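Local coordinates for precorrin-6Y C5,15-methyltransferase (Decarboxylating) (Geobacter metallireducens, PDB 3E05), which methylates precorrin-6Y at C5 and C15 with S-adenosylmethionine and decarboxylates it during adenosylcobalamin biosynthesis, the chains here being its C-terminal domain, at the interface of chains A and B and the interface of chains A and C. Numbering follows the deposited sequence. Chains: chain A/B/C, Precorrin-6Y C5,15-methyltransferase (Decarboxylating).

Contacts 1 and 2 lie about 11 Å apart, measured between the centres of their C-alpha atoms, and chain A serves both largely with residues 169-181, helix 26-35 adding A:Glu27 at contact 2. Strand 161-172 of A pairs with its counterpart in chain C at contact 2; a few residues further on, the loop before strand 182-183 meets the start of helix 145-157 of chain B at contact 1. Each interface is two-fold symmetric, and the deposited assembly holds four copies, so the two contacts together can join the chains into a tetramer. The full-length protein, with its N-terminal domain, may assemble likewise.

Contact 1: the interface of chains A and B. Residues chain A 178-181; chain B 143-145.
The loop of chain A that leads into strand 182-183, A:Tyr178 to A:Phe181, runs antiparallel to B:Val143 and B:Thr144, the residues between strand 137-142 and helix 145-157 of chain B. Both belong to the C-terminal domain of the cobalamin-pathway enzyme, a class I S-adenosylmethionine-dependent methyltransferase, and the motif is a short antiparallel beta bridge between A:Met180 and B:Thr144. Two backbone bonds flank it. The amide N of A:Phe181 gives to B:Val143 O over 3.2 Å, and the amide N of B:Leu145, first residue of its helix, gives to A:Lys179 O, also 3.2 Å, so an N-terminal amide of the helix is capped by a carbonyl of the neighbouring chain.

Side-chain packing gathers around the methyl of B:Thr144. Its CG2 stands anti to the carbonyl carbon (chi1 of the residue 71°) and sits over the face of the A:Tyr178 ring, towards its CD1-CE1 side, 3.5 Å from CE1, the two side chains crossing at about a right angle; the tyrosine is poorly ordered, so this packing is loosely defined. The same methyl lies 4.0 Å from A:Met180 CA, and A:Met180 CB is equally near it. A water sits between A:Phe181 O, at 2.7 Å, and B:Val143 O, from which it is 3.3 Å distant, so that this second carbonyl oxygen faces both a water and the amide of A:Phe181.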
ATOM      1  N   TYR A 178       2.933 -16.018 -15.495  1.00 89.82           N
ATOM      2  CA  TYR A 178       2.930 -14.569 -15.613  1.00 84.77           C
ATOM      3  C   TYR A 178       2.608 -13.928 -14.306  1.00 76.20           C
ATOM      4  O   TYR A 178       1.569 -14.182 -13.697  1.00 76.68           O
ATOM      5  CB  TYR A 178       2.002 -14.069 -16.722  1.00 90.68           C
ATOM      6  CG  TYR A 178       0.704 -13.384 -16.312  1.00 96.96           C
ATOM      7  CD1 TYR A 178       0.231 -12.274 -17.016  1.00 98.75           C
ATOM      8  CD2 TYR A 178      -0.076 -13.866 -15.272  1.00100.50           C
ATOM      9  CE1 TYR A 178      -0.957 -11.665 -16.683  1.00 98.08           C
ATOM     10  CE2 TYR A 178      -1.285 -13.248 -14.931  1.00 99.45           C
ATOM     11  CZ  TYR A 178      -1.708 -12.152 -15.638  1.00 97.82           C
ATOM     12  OH  TYR A 178      -2.890 -11.549 -15.310  1.00 97.42           O
ATOM     13  N   LYS A 179       3.535 -13.125 -13.846  1.00 58.23           N
ATOM     14  CA  LYS A 179       3.555 -12.813 -12.457  1.00 51.45           C
ATOM     15  C   LYS A 179       2.783 -11.538 -12.165  1.00 43.85           C
ATOM     16  O   LYS A 179       3.379 -10.519 -12.071  1.00 41.95           O
ATOM     17  CB  LYS A 179       4.996 -12.748 -11.970  1.00 51.72           C
ATOM     18  CG  LYS A 179       5.580 -14.097 -11.631  1.00 51.62           C
ATOM     19  CD  LYS A 179       7.065 -14.059 -11.627  1.00 56.64           C
ATOM     20  CE  LYS A 179       7.635 -14.694 -10.390  1.00 59.25           C
ATOM     21  NZ  LYS A 179       6.629 -15.012  -9.356  1.00 59.02           N
ATOM     22  N   MET A 180       1.461 -11.633 -12.018  1.00 40.89           N
ATOM     23  CA  MET A 180       0.635 -10.479 -11.631  1.00 40.35           C
ATOM     24  C   MET A 180       0.553 -10.345 -10.110  1.00 37.84           C
ATOM     25  O   MET A 180       0.262 -11.317  -9.409  1.00 31.25           O
ATOM     26  CB  MET A 180      -0.761 -10.665 -12.201  1.00 39.86           C
ATOM     27  CG  MET A 180      -1.804  -9.659 -11.739  1.00 44.62           C
ATOM     28  SD  MET A 180      -3.411 -10.097 -12.412  1.00 52.52           S
ATOM     29  CE  MET A 180      -3.982 -11.289 -11.211  1.00 38.60           C
ATOM     30  N   PHE A 181       0.797  -9.139  -9.605  1.00 32.86           N
ATOM     31  CA  PHE A 181       0.688  -8.886  -8.171  1.00 28.92           C
ATOM     32  C   PHE A 181      -0.776  -8.888  -7.754  1.00 30.29           C
ATOM     33  O   PHE A 181      -1.572  -8.120  -8.278  1.00 30.41           O
ATOM     34  CB  PHE A 181       1.321  -7.535  -7.806  1.00 29.92           C
ATOM     35  CG  PHE A 181       2.814  -7.551  -7.787  1.00 31.94           C
ATOM     36  CD1 PHE A 181       3.500  -7.989  -6.656  1.00 32.86           C
ATOM     37  CD2 PHE A 181       3.541  -7.115  -8.894  1.00 32.60           C
ATOM     38  CE1 PHE A 181       4.906  -8.003  -6.630  1.00 36.78           C
ATOM     39  CE2 PHE A 181       4.938  -7.124  -8.880  1.00 35.49           C
ATOM     40  CZ  PHE A 181       5.626  -7.569  -7.750  1.00 32.54           C
TER
ATOM     41  N   VAL B 143       0.778  -4.413 -14.534  1.00 33.77           N
ATOM     42  CA  VAL B 143       0.350  -5.153 -13.341  1.00 34.01           C
ATOM     43  C   VAL B 143       1.184  -6.430 -13.103  1.00 34.36           C
ATOM     44  O   VAL B 143       1.110  -7.039 -12.038  1.00 36.19           O
ATOM     45  CB  VAL B 143      -1.176  -5.477 -13.349  1.00 36.56           C
ATOM     46  CG1 VAL B 143      -1.993  -4.205 -13.416  1.00 34.96           C
ATOM     47  CG2 VAL B 143      -1.551  -6.414 -14.480  1.00 38.70           C
ATOM     48  N   THR B 144       1.982  -6.814 -14.093  1.00 31.46           N
ATOM     49  CA  THR B 144       2.899  -7.937 -13.942  1.00 34.34           C
ATOM     50  C   THR B 144       4.316  -7.409 -13.869  1.00 35.22           C
ATOM     51  O   THR B 144       4.617  -6.358 -14.435  1.00 34.25           O
ATOM     52  CB  THR B 144       2.791  -8.943 -15.104  1.00 36.01           C
ATOM     53  OG1 THR B 144       3.342  -8.363 -16.293  1.00 35.13           O
ATOM     54  CG2 THR B 144       1.333  -9.326 -15.356  1.00 34.61           C
ATOM     55  N   LEU B 145       5.181  -8.150 -13.179  1.00 34.92           N
ATOM     56  CA  LEU B 145       6.594  -7.818 -13.071  1.00 37.71           C
ATOM     57  C   LEU B 145       7.284  -7.827 -14.436  1.00 34.54           C
ATOM     58  O   LEU B 145       8.150  -6.989 -14.690  1.00 35.65           O
ATOM     59  CB  LEU B 145       7.288  -8.788 -12.096  1.00 41.73           C
ATOM     60  CG  LEU B 145       8.781  -8.625 -11.784  1.00 46.99           C
ATOM     61  CD1 LEU B 145       9.165  -7.173 -11.435  1.00 45.57           C
ATOM     62  CD2 LEU B 145       9.169  -9.554 -10.662  1.00 44.18           C
TER
HETATM   63  O   HOH W   1      -1.429  -6.229 -10.160  1.00 53.17           O

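Contact 2: the interface of chains A and C. Residues chain A 27, 169-172; chain C 35, 163-166.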
ATOM      1  N   GLU A  27       1.899 -13.522   6.417  1.00 23.51           N
ATOM      2  CA  GLU A  27       2.719 -12.332   6.512  1.00 24.28           C
ATOM      3  C   GLU A  27       2.276 -11.432   7.675  1.00 22.70           C
ATOM      4  O   GLU A  27       3.103 -11.020   8.482  1.00 22.91           O
ATOM      5  CB  GLU A  27       2.743 -11.556   5.192  1.00 27.36           C
ATOM      6  CG  GLU A  27       3.267 -12.331   3.975  1.00 26.95           C
ATOM      7  CD  GLU A  27       2.227 -13.232   3.289  1.00 27.52           C
ATOM      8  OE1 GLU A  27       1.050 -13.262   3.678  1.00 26.66           O
ATOM      9  OE2 GLU A  27       2.626 -13.948   2.354  1.00 27.17           O
ATOM     10  N   VAL A 169      -0.052  -6.068   1.615  1.00 20.64           N
ATOM     11  CA  VAL A 169       0.757  -7.129   1.030  1.00 21.00           C
ATOM     12  C   VAL A 169       0.195  -7.440  -0.342  1.00 24.24           C
ATOM     13  O   VAL A 169      -1.011  -7.668  -0.472  1.00 26.26           O
ATOM     14  CB  VAL A 169       0.699  -8.437   1.881  1.00 19.36           C
ATOM     15  CG1 VAL A 169       1.499  -9.558   1.188  1.00 22.72           C
ATOM     16  CG2 VAL A 169       1.289  -8.186   3.267  1.00 25.86           C
ATOM     17  N   ALA A 170       1.068  -7.440  -1.355  1.00 25.23           N
ATOM     18  CA  ALA A 170       0.716  -7.938  -2.679  1.00 25.96           C
ATOM     19  C   ALA A 170       1.751  -8.964  -3.139  1.00 29.13           C
ATOM     20  O   ALA A 170       2.940  -8.754  -2.941  1.00 26.26           O
ATOM     21  CB  ALA A 170       0.606  -6.815  -3.673  1.00 24.88           C
ATOM     22  N   LYS A 171       1.284 -10.063  -3.738  1.00 26.00           N
ATOM     23  CA  LYS A 171       2.145 -11.214  -4.049  1.00 28.44           C
ATOM     24  C   LYS A 171       1.948 -11.754  -5.450  1.00 28.78           C
ATOM     25  O   LYS A 171       0.822 -11.767  -5.959  1.00 30.30           O
ATOM     26  CB  LYS A 171       1.857 -12.369  -3.082  1.00 29.40           C
ATOM     27  CG  LYS A 171       1.995 -12.049  -1.614  1.00 34.47           C
ATOM     28  CD  LYS A 171       2.321 -13.292  -0.821  1.00 40.39           C
ATOM     29  CE  LYS A 171       1.250 -14.346  -0.910  1.00 39.20           C
ATOM     30  NZ  LYS A 171       1.312 -15.232   0.281  1.00 32.33           N
ATOM     31  N   THR A 172       3.053 -12.196  -6.061  1.00 33.77           N
ATOM     32  CA  THR A 172       3.030 -12.991  -7.292  1.00 37.13           C
ATOM     33  C   THR A 172       3.228 -14.456  -6.924  1.00 48.42           C
ATOM     34  O   THR A 172       4.151 -14.788  -6.160  1.00 46.29           O
ATOM     35  CB  THR A 172       4.172 -12.628  -8.243  1.00 40.26           C
ATOM     36  OG1 THR A 172       5.411 -13.062  -7.670  1.00 46.78           O
ATOM     37  CG2 THR A 172       4.232 -11.148  -8.493  1.00 37.60           C
TER
ATOM     38  N   LYS C  35       9.210 -16.048   5.888  1.00 23.10           N
ATOM     39  CA  LYS C  35       9.484 -16.563   4.546  1.00 24.41           C
ATOM     40  C   LYS C  35      10.707 -17.501   4.537  1.00 28.82           C
ATOM     41  O   LYS C  35      10.794 -18.420   3.716  1.00 30.83           O
ATOM     42  CB  LYS C  35       9.691 -15.410   3.545  1.00 24.81           C
ATOM     43  CG  LYS C  35       8.414 -14.557   3.231  1.00 27.32           C
ATOM     44  CD  LYS C  35       7.245 -15.383   2.692  1.00 28.81           C
ATOM     45  CE  LYS C  35       6.007 -14.489   2.498  1.00 23.19           C
ATOM     46  NZ  LYS C  35       4.882 -15.234   1.933  1.00 25.47           N
ATOM     47  N   GLU C 163       8.496 -16.751  -5.342  1.00 31.17           N
ATOM     48  CA  GLU C 163       7.391 -15.877  -4.965  1.00 30.65           C
ATOM     49  C   GLU C 163       7.967 -14.492  -4.709  1.00 30.67           C
ATOM     50  O   GLU C 163       9.053 -14.366  -4.142  1.00 29.67           O
ATOM     51  CB  GLU C 163       6.710 -16.388  -3.700  1.00 29.21           C
ATOM     52  CG  GLU C 163       5.688 -15.401  -3.093  1.00 36.86           C
ATOM     53  CD  GLU C 163       5.265 -15.781  -1.697  1.00 37.27           C
ATOM     54  OE1 GLU C 163       4.492 -16.746  -1.566  1.00 42.96           O
ATOM     55  OE2 GLU C 163       5.698 -15.123  -0.730  1.00 34.80           O
ATOM     56  N   VAL C 164       7.238 -13.452  -5.118  1.00 27.83           N
ATOM     57  CA  VAL C 164       7.592 -12.081  -4.762  1.00 27.71           C
ATOM     58  C   VAL C 164       6.454 -11.500  -3.937  1.00 31.26           C
ATOM     59  O   VAL C 164       5.309 -11.557  -4.366  1.00 26.84           O
ATOM     60  CB  VAL C 164       7.817 -11.200  -6.007  1.00 31.11           C
ATOM     61  CG1 VAL C 164       8.288  -9.806  -5.594  1.00 28.84           C
ATOM     62  CG2 VAL C 164       8.803 -11.864  -6.965  1.00 28.18           C
ATOM     63  N   ALA C 165       6.769 -10.966  -2.762  1.00 24.67           N
ATOM     64  CA  ALA C 165       5.764 -10.305  -1.911  1.00 28.48           C
ATOM     65  C   ALA C 165       6.165  -8.848  -1.654  1.00 28.92           C
ATOM     66  O   ALA C 165       7.199  -8.565  -1.041  1.00 28.40           O
ATOM     67  CB  ALA C 165       5.589 -11.055  -0.604  1.00 21.92           C
ATOM     68  N   CYS C 166       5.353  -7.918  -2.148  1.00 23.99           N
ATOM     69  CA  CYS C 166       5.626  -6.507  -1.931  1.00 24.50           C
ATOM     70  C   CYS C 166       4.890  -6.085  -0.690  1.00 26.20           C
ATOM     71  O   CYS C 166       3.654  -6.169  -0.619  1.00 23.39           O
ATOM     72  CB  CYS C 166       5.202  -5.643  -3.120  1.00 27.78           C
ATOM     73  SG  CYS C 166       5.619  -3.906  -2.868  1.00 26.70           S
TER
HETATM   74  O   HOH W   2       2.953 -17.475   0.261  1.00 44.83           O
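A:Ala170, A:Lys171 and A:Thr172, at the end of strand 161-172, pair antiparallel with C:Cys166, C:Ala165 and C:Val164 of the equivalent strand 161-173, so that a beta-sheet continues from one methyltransferase domain into the other. Backbone bonds make the seam. A:Ala170 and C:Cys166 exchange a reciprocal pair: A:Ala170 N gives to C:Cys166 O, and C:Cys166 N returns a bond of 2.7 Å to A:Ala170 O. Further along, A:Thr172 N gives to C:Val164 O at 2.9 Å.

A side chain joins the backbone bonds. The hydroxyl OG1 of A:Thr172, placed between its own backbone N and carbonyl carbon (chi1 69°), takes the amide N of C:Val164 at 3.2 Å, a rather bent bond with 144° at the hydrogen.

Charged groups cluster over one face of the paired strands, where the N-terminal helices 26-35 of both chains contribute. A:Glu27 OE2 forms salt bridges with two lysine nitrogens: C:Lys35 NZ approaches from the anti side at 2.6 Å, somewhat out of the carboxylate plane, while A:Lys171 NZ comes from the syn side at 2.8 Å. C:Lys35 NZ also makes a salt bridge through the syn lone pair of C:Glu163 OE2, thereby lying between two carboxylates of different chains and probably easing their mutual repulsion. A glutamine in place of A:Glu27 removes the charge shared by C:Lys35 and A:Lys171, and their NZ atoms, 3.9 Å apart, would probably repel each other and shift, C:Lys35 being left with C:Glu163.

Apolar contact is modest: A:Lys171 lays its CG against C:Ala165 CB, and a bend at chi3 (-61°) turns its tip towards the charged cluster. A water bridges A:Lys171 NZ to C:Glu163 OE1, standing 2.5 Å from this carboxylate oxygen.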